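Local coordinates for YycN protein (Bacillus subtilis, PDB 1ON0), which is probably an acyltransferase of the GNAT N-acetyltransferase family that forms a homodimer, although its substrate is unknown, at residues E26-K30 and A31-L35; R14-L17 and T18-K22; Q134-R137 and K138-Q142; L41-K44 and Q45-D49. All coordinates share one frame; numbering follows the deposited sequence.

Contact 1: E26-K30 and A31-L35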
loop_
_atom_site.group_PDB
_atom_site.type_symbol
_atom_site.label_atom_id
_atom_site.label_comp_id
_atom_site.label_asym_id
_atom_site.label_seq_id
_atom_site.Cartn_x
_atom_site.Cartn_y
_atom_site.Cartn_z
ATOM N N GLU B 26 15.981 -20.434 10.827
ATOM C CA GLU B 26 16.748 -19.282 10.374
ATOM C C GLU B 26 16.594 -18.138 11.386
ATOM O O GLU B 26 17.539 -17.402 11.650
ATOM C CB GLU B 26 16.247 -18.887 8.978
ATOM C CG GLU B 26 16.817 -17.612 8.366
ATOM C CD GLU B 26 16.023 -17.179 7.124
ATOM O OE1 GLU B 26 15.820 -18.031 6.227
ATOM O OE2 GLU B 26 15.609 -15.996 7.047
ATOM N N GLU B 27 15.408 -18.012 11.968
ATOM C CA GLU B 27 15.156 -16.963 12.945
ATOM C C GLU B 27 15.900 -17.254 14.246
ATOM O O GLU B 27 16.460 -16.357 14.880
ATOM C CB GLU B 27 13.661 -16.853 13.239
ATOM C CG GLU B 27 12.799 -16.429 12.072
ATOM C CD GLU B 27 12.831 -14.936 11.826
ATOM O OE1 GLU B 27 11.757 -14.372 11.529
ATOM O OE2 GLU B 27 13.918 -14.329 11.926
ATOM N N LYS B 28 15.899 -18.509 14.652
ATOM C CA LYS B 28 16.584 -18.860 15.878
ATOM C C LYS B 28 18.085 -18.661 15.755
ATOM O O LYS B 28 18.738 -18.238 16.716
ATOM C CB LYS B 28 16.240 -20.291 16.266
ATOM C CG LYS B 28 14.852 -20.400 16.895
ATOM C CD LYS B 28 14.873 -19.723 18.253
ATOM C CE LYS B 28 13.548 -19.812 18.953
ATOM N NZ LYS B 28 13.701 -19.422 20.371
ATOM N N VAL B 29 18.635 -18.951 14.576
ATOM C CA VAL B 29 20.070 -18.763 14.357
ATOM C C VAL B 29 20.389 -17.277 14.344
ATOM O O VAL B 29 21.378 -16.851 14.936
ATOM C CB VAL B 29 20.537 -19.352 13.025
ATOM C CG1 VAL B 29 21.984 -18.949 12.769
ATOM C CG2 VAL B 29 20.411 -20.859 13.059
ATOM N N LYS B 30 19.542 -16.499 13.675
ATOM C CA LYS B 30 19.741 -15.062 13.603
ATOM C C LYS B 30 19.751 -14.465 14.999
ATOM O O LYS B 30 20.596 -13.636 15.332
ATOM C CB LYS B 30 18.647 -14.392 12.754
ATOM C CG LYS B 30 18.709 -14.716 11.270
ATOM C CD LYS B 30 17.672 -13.933 10.457
ATOM C CE LYS B 30 17.956 -12.445 10.431
ATOM N NZ LYS B 30 16.838 -11.709 9.773
ATOM N N ALA B 31 18.807 -14.891 15.823
ATOM C CA ALA B 31 18.715 -14.386 17.198
ATOM C C ALA B 31 19.934 -14.838 18.014
ATOM O O ALA B 31 20.242 -14.269 19.067
ATOM C CB ALA B 31 17.427 -14.890 17.849
ATOM N N GLY B 32 20.618 -15.861 17.506
ATOM C CA GLY B 32 21.790 -16.394 18.167
ATOM C C GLY B 32 21.400 -17.502 19.119
ATOM O O GLY B 32 22.248 -18.083 19.779
ATOM N N THR B 33 20.108 -17.799 19.180
ATOM C CA THR B 33 19.588 -18.826 20.076
ATOM C C THR B 33 20.073 -20.230 19.729
ATOM O O THR B 33 20.573 -20.949 20.602
ATOM C CB THR B 33 18.040 -18.809 20.094
ATOM O OG1 THR B 33 17.593 -17.481 20.399
ATOM C CG2 THR B 33 17.500 -19.769 21.153
ATOM N N TRP B 34 19.927 -20.627 18.468
ATOM C CA TRP B 34 20.364 -21.958 18.061
ATOM C C TRP B 34 21.494 -21.894 17.068
ATOM O O TRP B 34 21.529 -21.005 16.221
ATOM C CB TRP B 34 19.233 -22.760 17.418
ATOM C CG TRP B 34 18.048 -23.015 18.292
ATOM C CD1 TRP B 34 18.011 -23.020 19.660
ATOM C CD2 TRP B 34 16.738 -23.382 17.854
ATOM N NE1 TRP B 34 16.758 -23.375 20.100
ATOM C CE2 TRP B 34 15.959 -23.611 19.012
ATOM C CE3 TRP B 34 16.151 -23.556 16.594
ATOM C CZ2 TRP B 34 14.618 -23.996 18.944
ATOM C CZ3 TRP B 34 14.816 -23.937 16.528
ATOM C CH2 TRP B 34 14.067 -24.159 17.699
ATOM N N LEU B 35 22.416 -22.843 17.178
ATOM C CA LEU B 35 23.554 -22.927 16.267
ATOM C C LEU B 35 23.043 -23.464 14.939
ATOM O O LEU B 35 22.154 -24.311 14.909
ATOM C CB LEU B 35 24.603 -23.903 16.813
ATOM C CG LEU B 35 25.095 -23.654 18.243
ATOM C CD1 LEU B 35 25.849 -24.877 18.741
ATOM C CD2 LEU B 35 25.988 -22.421 18.258
#
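Lys28 lays its aliphatic chain against the indole of Trp34 where helix 10-31 ends and the chain turns back. Its CB stands 3.3 Å from Trp34 CE3, at the six-membered ring. CG is the atom set over the ring face, 3.5 Å from the centroid of the six-membered ring and 16° off its normal, a CH-pi contact. Rotation about CB-CG (chi2 -69°) bends the chain, and CD comes to lie 3.8 Å from Thr33 CB. NZ ends near the Thr33 methyl, and its distance to the five-membered ring of Trp34 permits at most a weak cation-pi attraction. Lysine suits this place because its methylenes can pave an aromatic face while the amine stands well above the five-membered ring.

The backbone makes the turn possible. Gly32 is the first residue to leave the helix, with a positive phi of 91°. Its N gives a bond to Val29 O, and Thr33 N gives a second, weak one to Lys28 O; together they form a Schellman motif. Any side chain at these backbone angles would press on the preceding carbonyl oxygen, which explains the glycine. Lys28 O accepts an additional bond from Trp34 N at 3.2 Å, the donor standing above the carbonyl plane.

Beyond the turn, Trp34 rests on Leu42 and Val46 and Val29 touches Ala39, so the connection fastens helix 10-31 to helix 36-50. Elsewhere on this last turn, Glu27 bonds His132, and Val29 and Lys30 pack on Gln134 of the second subunit.

Contact 2: R14-L17 and T18-K22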
loop_
_atom_site.group_PDB
_atom_site.type_symbol
_atom_site.label_atom_id
_atom_site.label_comp_id
_atom_site.label_asym_id
_atom_site.label_seq_id
_atom_site.Cartn_x
_atom_site.Cartn_y
_atom_site.Cartn_z
ATOM N N ARG B 14 0.993 -29.075 5.082
ATOM C CA ARG B 14 2.280 -29.717 4.827
ATOM C C ARG B 14 3.313 -28.748 4.216
ATOM O O ARG B 14 4.457 -28.690 4.674
ATOM C CB ARG B 14 2.061 -30.959 3.947
ATOM C CG ARG B 14 1.121 -31.997 4.601
ATOM C CD ARG B 14 0.996 -33.278 3.782
ATOM N NE ARG B 14 2.297 -33.924 3.623
ATOM C CZ ARG B 14 2.888 -34.656 4.561
ATOM N NH1 ARG B 14 2.293 -34.855 5.728
ATOM N NH2 ARG B 14 4.095 -35.156 4.344
ATOM N N SER B 15 2.894 -27.980 3.211
ATOM C CA SER B 15 3.747 -26.987 2.548
ATOM C C SER B 15 4.040 -25.830 3.495
ATOM O O SER B 15 5.105 -25.214 3.448
ATOM C CB SER B 15 3.056 -26.427 1.299
ATOM O OG SER B 15 2.810 -27.438 0.332
ATOM N N TYR B 16 3.070 -25.513 4.340
ATOM C CA TYR B 16 3.252 -24.441 5.310
ATOM C C TYR B 16 4.282 -24.912 6.348
ATOM O O TYR B 16 5.210 -24.173 6.685
ATOM C CB TYR B 16 1.926 -24.108 6.011
ATOM C CG TYR B 16 2.109 -23.337 7.301
ATOM C CD1 TYR B 16 2.512 -22.012 7.296
ATOM C CD2 TYR B 16 1.917 -23.957 8.534
ATOM C CE1 TYR B 16 2.723 -21.324 8.493
ATOM C CE2 TYR B 16 2.132 -23.278 9.736
ATOM C CZ TYR B 16 2.531 -21.969 9.706
ATOM O OH TYR B 16 2.754 -21.303 10.881
ATOM N N LEU B 17 4.117 -26.142 6.835
ATOM C CA LEU B 17 5.024 -26.711 7.827
ATOM C C LEU B 17 6.485 -26.630 7.383
ATOM O O LEU B 17 7.340 -26.141 8.121
ATOM C CB LEU B 17 4.640 -28.165 8.112
ATOM C CG LEU B 17 5.295 -28.897 9.290
ATOM C CD1 LEU B 17 4.434 -30.082 9.669
ATOM C CD2 LEU B 17 6.707 -29.358 8.929
ATOM N N THR B 18 6.763 -27.113 6.178
ATOM C CA THR B 18 8.111 -27.090 5.625
ATOM C C THR B 18 8.607 -25.655 5.544
ATOM O O THR B 18 9.769 -25.370 5.802
ATOM C CB THR B 18 8.135 -27.698 4.213
ATOM O OG1 THR B 18 7.730 -29.068 4.284
ATOM C CG2 THR B 18 9.525 -27.608 3.610
ATOM N N TYR B 19 7.714 -24.749 5.175
ATOM C CA TYR B 19 8.068 -23.343 5.064
ATOM C C TYR B 19 8.397 -22.779 6.442
ATOM O O TYR B 19 9.537 -22.413 6.709
ATOM C CB TYR B 19 6.903 -22.582 4.424
ATOM C CG TYR B 19 7.079 -21.087 4.266
ATOM C CD1 TYR B 19 7.039 -20.230 5.370
ATOM C CD2 TYR B 19 7.217 -20.522 2.997
ATOM C CE1 TYR B 19 7.124 -18.844 5.211
ATOM C CE2 TYR B 19 7.303 -19.139 2.824
ATOM C CZ TYR B 19 7.254 -18.309 3.931
ATOM O OH TYR B 19 7.325 -16.947 3.746
ATOM N N THR B 20 7.401 -22.737 7.324
ATOM C CA THR B 20 7.597 -22.187 8.664
ATOM C C THR B 20 8.768 -22.808 9.425
ATOM O O THR B 20 9.590 -22.096 10.003
ATOM C CB THR B 20 6.305 -22.302 9.529
ATOM O OG1 THR B 20 6.566 -21.760 10.830
ATOM C CG2 THR B 20 5.863 -23.751 9.672
ATOM N N THR B 21 8.844 -24.131 9.416
ATOM C CA THR B 21 9.922 -24.825 10.112
ATOM C C THR B 21 11.301 -24.348 9.664
ATOM O O THR B 21 12.166 -24.036 10.485
ATOM C CB THR B 21 9.847 -26.357 9.897
ATOM O OG1 THR B 21 8.639 -26.862 10.470
ATOM C CG2 THR B 21 11.021 -27.054 10.563
ATOM N N LYS B 22 11.509 -24.301 8.358
ATOM C CA LYS B 22 12.794 -23.872 7.816
ATOM C C LYS B 22 13.047 -22.411 8.176
ATOM O O LYS B 22 14.169 -21.994 8.450
ATOM C CB LYS B 22 12.793 -24.046 6.296
ATOM C CG LYS B 22 14.025 -23.500 5.600
ATOM C CD LYS B 22 13.852 -23.528 4.089
ATOM C CE LYS B 22 12.611 -22.766 3.651
ATOM N NZ LYS B 22 12.502 -22.797 2.169
#
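Thr18 N bonds to Arg14 O at 3.2 Å, an ordinary helical i to i+4 link between residues on the outer side. Tyr19 follows with N bonded to Ser15 O, while its ring leads away from this turn and its hydroxyl bonds Glu98 of the second subunit.

Thr20 brings its methyl over the face of the Tyr16 ring: CG2 lies 3.9 Å from the ring centroid and 18° off the normal, a CH-pi contact. The methyl gets there by sitting between the backbone N and the carbonyl carbon, which leaves OG1 anti to the N (chi1 179°) and weakly bonded to Asp93. Tyr16 OH bonds the same Asp93 carboxylate oxygen, so a phenylalanine in its place would probably leave the Asp93 carboxylate short of one donor.

Thr21 grips Leu17 O twice, through N and OG1, each at 2.8 Å and from opposite faces of the carbonyl plane. Threonine thus meets its hydroxyl's need for a partner inside the helix.

On this part of helix 10-31, Tyr16 and Tyr19 meet Trp75 of strand 72-79, whereas Thr20 and Thr21 lie against Phe47 of helix 36-50.

Contact 3: Q134-R137 and K138-Q142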
loop_
_atom_site.group_PDB
_atom_site.type_symbol
_atom_site.label_atom_id
_atom_site.label_comp_id
_atom_site.label_asym_id
_atom_site.label_seq_id
_atom_site.Cartn_x
_atom_site.Cartn_y
_atom_site.Cartn_z
ATOM N N GLN B 134 12.548 -6.138 13.487
ATOM C CA GLN B 134 12.161 -4.753 13.714
ATOM C C GLN B 134 10.875 -4.327 13.003
ATOM O O GLN B 134 10.010 -3.690 13.604
ATOM C CB GLN B 134 13.307 -3.843 13.275
ATOM C CG GLN B 134 13.850 -2.918 14.343
ATOM C CD GLN B 134 13.992 -3.582 15.700
ATOM O OE1 GLN B 134 13.049 -3.601 16.499
ATOM N NE2 GLN B 134 15.169 -4.142 15.965
ATOM N N THR B 135 10.740 -4.671 11.729
ATOM C CA THR B 135 9.550 -4.275 10.985
ATOM C C THR B 135 8.297 -4.879 11.589
ATOM O O THR B 135 7.263 -4.231 11.655
ATOM C CB THR B 135 9.641 -4.708 9.518
ATOM O OG1 THR B 135 10.819 -4.144 8.930
ATOM C CG2 THR B 135 8.420 -4.236 8.755
ATOM N N ALA B 136 8.397 -6.128 12.028
ATOM C CA ALA B 136 7.253 -6.805 12.628
ATOM C C ALA B 136 6.884 -6.143 13.951
ATOM O O ALA B 136 5.710 -5.864 14.211
ATOM C CB ALA B 136 7.557 -8.289 12.843
ATOM N N ARG B 137 7.883 -5.888 14.788
ATOM C CA ARG B 137 7.614 -5.257 16.071
ATOM C C ARG B 137 6.888 -3.943 15.885
ATOM O O ARG B 137 5.923 -3.677 16.573
ATOM C CB ARG B 137 8.913 -5.042 16.847
ATOM C CG ARG B 137 9.574 -6.327 17.267
ATOM C CD ARG B 137 10.977 -6.079 17.792
ATOM N NE ARG B 137 10.961 -5.395 19.075
ATOM C CZ ARG B 137 12.054 -4.961 19.692
ATOM N NH1 ARG B 137 13.251 -5.140 19.139
ATOM N NH2 ARG B 137 11.948 -4.349 20.864
ATOM N N LYS B 138 7.332 -3.124 14.942
ATOM C CA LYS B 138 6.662 -1.849 14.732
ATOM C C LYS B 138 5.234 -2.038 14.271
ATOM O O LYS B 138 4.340 -1.325 14.705
ATOM C CB LYS B 138 7.423 -0.971 13.737
ATOM C CG LYS B 138 8.355 0.005 14.420
ATOM C CD LYS B 138 8.674 1.191 13.527
ATOM C CE LYS B 138 9.379 2.311 14.304
ATOM N NZ LYS B 138 10.727 1.922 14.829
ATOM N N LEU B 139 5.025 -3.009 13.399
ATOM C CA LEU B 139 3.694 -3.291 12.896
ATOM C C LEU B 139 2.801 -3.697 14.072
ATOM O O LEU B 139 1.696 -3.167 14.236
ATOM C CB LEU B 139 3.762 -4.394 11.834
ATOM C CG LEU B 139 2.505 -4.939 11.147
ATOM C CD1 LEU B 139 1.761 -5.813 12.120
ATOM C CD2 LEU B 139 1.614 -3.801 10.649
ATOM N N TYR B 140 3.279 -4.604 14.918
ATOM C CA TYR B 140 2.459 -5.013 16.051
ATOM C C TYR B 140 2.219 -3.837 16.993
ATOM O O TYR B 140 1.126 -3.689 17.530
ATOM C CB TYR B 140 3.110 -6.178 16.808
ATOM C CG TYR B 140 3.286 -7.445 15.979
ATOM C CD1 TYR B 140 2.204 -8.050 15.350
ATOM C CD2 TYR B 140 4.537 -8.033 15.834
ATOM C CE1 TYR B 140 2.364 -9.217 14.597
ATOM C CE2 TYR B 140 4.719 -9.195 15.085
ATOM C CZ TYR B 140 3.634 -9.780 14.474
ATOM O OH TYR B 140 3.805 -10.932 13.767
ATOM N N GLU B 141 3.231 -2.997 17.189
ATOM C CA GLU B 141 3.058 -1.853 18.067
ATOM C C GLU B 141 2.035 -0.888 17.478
ATOM O O GLU B 141 1.225 -0.323 18.206
ATOM C CB GLU B 141 4.395 -1.147 18.301
ATOM C CG GLU B 141 5.436 -2.042 18.985
ATOM C CD GLU B 141 6.741 -1.324 19.282
ATOM O OE1 GLU B 141 6.714 -0.360 20.078
ATOM O OE2 GLU B 141 7.790 -1.727 18.727
ATOM N N GLN B 142 2.063 -0.700 16.162
ATOM C CA GLN B 142 1.107 0.190 15.520
ATOM C C GLN B 142 -0.310 -0.359 15.594
ATOM O O GLN B 142 -1.260 0.416 15.654
ATOM C CB GLN B 142 1.472 0.433 14.056
ATOM C CG GLN B 142 2.664 1.346 13.851
ATOM C CD GLN B 142 2.834 1.754 12.398
ATOM O OE1 GLN B 142 3.102 0.920 11.530
ATOM N NE2 GLN B 142 2.670 3.045 12.124
HETATM O O HOH W 1 7.729 -4.761 20.013
#
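Ala136 and Tyr140 make the apolar contact of this short helix, one turn apart: Ala136 CB lies 3.7 Å from Tyr140 CE2. The tyrosine ring reaches back along the helix because its CG is anti to the carbonyl carbon (chi1 -62°), which also sets CD2 3.0 Å from Ala136 O. Alanine suits the spot, its single methyl meeting the ring while both residues touch Val129. A glycine in place of Tyr140 would probably leave the Ala136 methyl and Leu110 of helix 105-119 without their aromatic neighbour and open a gap between the two helices.

Backbone bonds form the second group, running from Lys138 N to Gln134 O through to Glu141 N to Arg137 O. The bond from Tyr140 N to Ala136 O, at 2.8 Å, joins the same two residues whose side chains touch.

The polar side chains meet through solvent. Arg137 and Glu141 carry opposite charges, yet Arg137 NE stays 4.9 Å from Glu141 OE2. One water bridges them, at the guanidinium edge and in its plane, and both of its bonds are weak.

Arginine earns its place through its other nitrogens: NH2 forms a salt bridge with Glu147 and NH1 bonds Ala131 O. The guanidinium is therefore anchored mainly to the chain around the helix, and Glu141 probably adds only a mild, water-screened attraction.

Contact 4: L41-K44 and Q45-D49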
loop_
_atom_site.group_PDB
_atom_site.type_symbol
_atom_site.label_atom_id
_atom_site.label_comp_id
_atom_site.label_asym_id
_atom_site.label_seq_id
_atom_site.Cartn_x
_atom_site.Cartn_y
_atom_site.Cartn_z
ATOM N N LEU B 41 17.069 -29.214 12.823
ATOM C CA LEU B 41 16.520 -30.295 13.633
ATOM C C LEU B 41 15.658 -29.773 14.782
ATOM O O LEU B 41 14.525 -30.222 14.978
ATOM C CB LEU B 41 17.648 -31.158 14.200
ATOM C CG LEU B 41 17.241 -32.462 14.886
ATOM C CD1 LEU B 41 16.505 -33.361 13.905
ATOM C CD2 LEU B 41 18.480 -33.159 15.420
ATOM N N LEU B 42 16.200 -28.828 15.547
ATOM C CA LEU B 42 15.469 -28.261 16.675
ATOM C C LEU B 42 14.115 -27.715 16.216
ATOM O O LEU B 42 13.117 -27.830 16.930
ATOM C CB LEU B 42 16.298 -27.146 17.327
ATOM C CG LEU B 42 17.639 -27.585 17.935
ATOM C CD1 LEU B 42 18.433 -26.387 18.413
ATOM C CD2 LEU B 42 17.370 -28.546 19.080
ATOM N N SER B 43 14.081 -27.156 15.006
ATOM C CA SER B 43 12.864 -26.575 14.456
ATOM C C SER B 43 11.731 -27.549 14.185
ATOM O O SER B 43 10.586 -27.274 14.524
ATOM C CB SER B 43 13.179 -25.806 13.175
ATOM O OG SER B 43 12.027 -25.118 12.724
ATOM N N LYS B 44 12.027 -28.680 13.563
ATOM C CA LYS B 44 10.967 -29.644 13.280
ATOM C C LYS B 44 10.330 -30.158 14.575
ATOM O O LYS B 44 9.114 -30.335 14.644
ATOM C CB LYS B 44 11.504 -30.822 12.459
ATOM C CG LYS B 44 11.829 -30.464 11.028
ATOM C CD LYS B 44 12.221 -31.685 10.216
ATOM C CE LYS B 44 12.548 -31.290 8.775
ATOM N NZ LYS B 44 12.778 -32.475 7.884
ATOM N N GLN B 45 11.156 -30.381 15.596
ATOM C CA GLN B 45 10.693 -30.879 16.893
ATOM C C GLN B 45 9.712 -29.930 17.562
ATOM O O GLN B 45 8.650 -30.346 18.028
ATOM C CB GLN B 45 11.882 -31.123 17.826
ATOM C CG GLN B 45 12.690 -32.372 17.495
ATOM C CD GLN B 45 12.000 -33.660 17.921
ATOM O OE1 GLN B 45 12.386 -34.752 17.501
ATOM N NE2 GLN B 45 10.987 -33.539 18.776
ATOM N N VAL B 46 10.082 -28.656 17.626
ATOM C CA VAL B 46 9.218 -27.650 18.216
ATOM C C VAL B 46 7.844 -27.685 17.551
ATOM O O VAL B 46 6.831 -27.789 18.225
ATOM C CB VAL B 46 9.795 -26.223 18.029
ATOM C CG1 VAL B 46 8.757 -25.199 18.466
ATOM C CG2 VAL B 46 11.081 -26.051 18.829
ATOM N N PHE B 47 7.815 -27.596 16.224
ATOM C CA PHE B 47 6.553 -27.594 15.492
ATOM C C PHE B 47 5.843 -28.933 15.545
ATOM O O PHE B 47 4.618 -28.995 15.441
ATOM C CB PHE B 47 6.765 -27.175 14.034
ATOM C CG PHE B 47 7.085 -25.719 13.874
ATOM C CD1 PHE B 47 6.084 -24.763 13.916
ATOM C CD2 PHE B 47 8.404 -25.294 13.774
ATOM C CE1 PHE B 47 6.397 -23.410 13.868
ATOM C CE2 PHE B 47 8.714 -23.947 13.726
ATOM C CZ PHE B 47 7.710 -23.002 13.775
ATOM N N THR B 48 6.600 -30.008 15.708
ATOM C CA THR B 48 5.982 -31.317 15.785
ATOM C C THR B 48 5.336 -31.489 17.148
ATOM O O THR B 48 4.213 -31.963 17.250
ATOM C CB THR B 48 7.008 -32.434 15.561
ATOM O OG1 THR B 48 7.509 -32.359 14.220
ATOM C CG2 THR B 48 6.363 -33.791 15.778
ATOM N N ASP B 49 6.040 -31.086 18.197
ATOM C CA ASP B 49 5.496 -31.216 19.542
ATOM C C ASP B 49 4.314 -30.280 19.728
ATOM O O ASP B 49 3.368 -30.596 20.458
ATOM C CB ASP B 49 6.567 -30.915 20.587
ATOM C CG ASP B 49 7.825 -31.728 20.364
ATOM O OD1 ASP B 49 7.717 -32.824 19.771
ATOM O OD2 ASP B 49 8.910 -31.276 20.790
#
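Leu41 O takes a long, weak bond from Gln45 N, and Gln45 CG passes 3.8 Å from the same oxygen. Both residues are exposed, and the glutamine's amide leads away from this turn.

Leu42 O accepts from Val46 N at 3.2 Å in a regular helical bond, and Val46 CG2 approaches the same carbonyl at 3.3 Å. Branched apolar side chains suit both positions, one turn apart, because together they give the indole of the preceding loop a surface to rest on.

Ser43 meets Phe47 in two ways. Its O accepts from Phe47 N and also lies at the ring edge, near the ring plane, 3.0 Å from Phe47 CD2, where the polarised C-H bonds of an aromatic ring probably tolerate an oxygen well. Its OG, 3.7 Å from Phe47 CE2, is directed anti to the backbone N (chi1 -173°) and bonds Thr21 O; a small hydroxyl fits this buried place, where helix 10-31 comes close.

Lys44 O is held by two donors of Thr48. The hydroxyl OG1 gives a short bond of 2.6 Å from above the carbonyl plane, and the backbone N gives one of 2.7 Å. Threonine suits this exposed position because its hydroxyl can share the carbonyl that its own backbone N already uses.

Ser43 and Phe47 lie on the side of helix 36-50 that packs on helix 10-31: the serine is tied to the backbone of that helix, and the phenylalanine ring meets Tyr24 edge-to-face.

Overall arrangement
Contacts 1, 2 and 4 belong to one helical pair: contacts 1 and 2 use helix 10-31, contact 4 uses helix 36-50. Contact 4 touches both others, through the 2.5 Å approach of Thr21 O to Ser43 OG and through Trp34 CG against Leu42 CD1 at 3.4 Å. Contact 3 stands apart on helix 134-142, about 26 Å from contact 4 between centres. Contacts 2 and 4 are partly buried and rely on aromatic rings with threonine hydroxyls turned back onto carbonyls. Contacts 1 and 3 lie at the surface, where long charged side chains take part, one along an indole, the other through water.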